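Local coordinates for protein ceramide very long chain fatty acid hydroxylase SCS7 (Saccharomyces cerevisiae, PDB 4ZR1) that hydroxylates sphingolipid-associated very long chain fatty acids of ceramides, probably at C-2, as an integral membrane enzyme of the sterol desaturase family with a dizinc centre, at residues Ala110-Pro113 with Val114-Tyr117. Numbering follows the deposited sequence.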
# COMPACT_ATOMS: atom_id res chain seq x y z
N ALA A 110 5.56 10.42 -13.85
CA ALA A 110 6.00 9.26 -14.61
C ALA A 110 4.89 8.72 -15.50
O ALA A 110 5.14 8.33 -16.64
CB ALA A 110 6.51 8.17 -13.67
N TRP A 111 3.65 8.71 -15.00
CA TRP A 111 2.63 7.90 -15.66
C TRP A 111 1.53 8.66 -16.40
O TRP A 111 0.96 8.13 -17.35
CB TRP A 111 2.01 6.96 -14.63
CG TRP A 111 3.05 6.04 -14.05
CD1 TRP A 111 3.37 5.89 -12.73
CD2 TRP A 111 3.93 5.16 -14.77
NE1 TRP A 111 4.38 4.97 -12.59
CE2 TRP A 111 4.74 4.51 -13.82
CE3 TRP A 111 4.10 4.87 -16.13
CZ2 TRP A 111 5.71 3.58 -14.18
CZ3 TRP A 111 5.06 3.95 -16.49
CH2 TRP A 111 5.85 3.31 -15.52
N LEU A 112 1.22 9.88 -15.98
CA LEU A 112 0.25 10.68 -16.71
C LEU A 112 0.65 10.93 -18.18
O LEU A 112 -0.21 11.04 -19.04
CB LEU A 112 0.02 12.01 -16.01
CG LEU A 112 -0.82 11.99 -14.73
CD1 LEU A 112 -1.14 13.42 -14.29
CD2 LEU A 112 -2.10 11.20 -14.93
N PRO A 113 1.96 11.03 -18.50
CA PRO A 113 2.22 11.09 -19.94
C PRO A 113 1.88 9.79 -20.66
O PRO A 113 1.52 9.83 -21.83
CB PRO A 113 3.72 11.37 -20.02
CG PRO A 113 4.02 12.10 -18.76
CD PRO A 113 3.15 11.44 -17.72
N VAL A 114 2.00 8.65 -19.99
CA VAL A 114 1.63 7.39 -20.63
C VAL A 114 0.11 7.34 -20.80
O VAL A 114 -0.38 6.90 -21.83
CB VAL A 114 2.16 6.17 -19.82
CG1 VAL A 114 1.67 4.88 -20.44
CG2 VAL A 114 3.68 6.18 -19.79
N VAL A 115 -0.64 7.81 -19.79
CA VAL A 115 -2.09 7.89 -19.87
C VAL A 115 -2.55 8.71 -21.07
O VAL A 115 -3.40 8.28 -21.86
CB VAL A 115 -2.71 8.49 -18.59
CG1 VAL A 115 -4.17 8.81 -18.82
CG2 VAL A 115 -2.55 7.55 -17.43
N VAL A 116 -1.98 9.90 -21.20
CA VAL A 116 -2.33 10.82 -22.27
C VAL A 116 -1.95 10.31 -23.66
O VAL A 116 -2.67 10.54 -24.63
CB VAL A 116 -1.69 12.20 -22.02
CG1 VAL A 116 -1.89 13.11 -23.22
CG2 VAL A 116 -2.26 12.83 -20.75
N TYR A 117 -0.83 9.60 -23.76
CA TYR A 117 -0.42 9.06 -25.06
C TYR A 117 -1.37 7.97 -25.53
O TYR A 117 -1.83 8.00 -26.67
CB TYR A 117 1.00 8.51 -25.02
CG TYR A 117 1.35 7.69 -26.25
CD1 TYR A 117 1.85 8.31 -27.39
CD2 TYR A 117 1.17 6.31 -26.27
CE1 TYR A 117 2.16 7.57 -28.52
CE2 TYR A 117 1.47 5.57 -27.39
CZ TYR A 117 1.96 6.20 -28.52
OH TYR A 117 2.27 5.44 -29.63
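The indole of W111 meets V114 at its rim: CG2 of V114 lies near the ring plane, 3.9 Å from CE3 of W111, so the valine touches the benzene edge and does not stack. One face of the same indole carries CB of A110, 3.9 Å above the plane and displaced toward the rim. The rings of W111 and F194 also meet, with their planes inclined by about 50°. W111 and V114 point the same way and lie side by side; with V114 CG1 anti to the backbone N (chi1 176°), CG2 stays beside that nitrogen, on the side facing the indole. A looser apolar contact joins L112 CD2 to V115 CG2 at 4.4 Å.

Behind these side chains the backbone is helical. W111 O accepts V115 N at 2.9 Å in a nearly straight bond, and V114 N adds a weak one to the same oxygen, its N-H angle only 119°. V116 N reaches L112 O at 3.0 Å, and Y117 N reaches P113 O at 3.0 Å. The nitrogen of P113 has no hydrogen to give to the preceding turn, and helix 106-125 is kinked there, but the carbonyl of P113 still accepts Y117 N.

W111, V114 and V115 also touch helix 211-236, and W111 reaches helix 191-208 through P191 and V195. The contacts between one side chain and another are thus apolar, while the hydrogen bonds between 110-113 and 114-117 are all main-chain, a chemistry suited to this first transmembrane helix, where a bound tridecane lies about 5 Å from the W111 side chain.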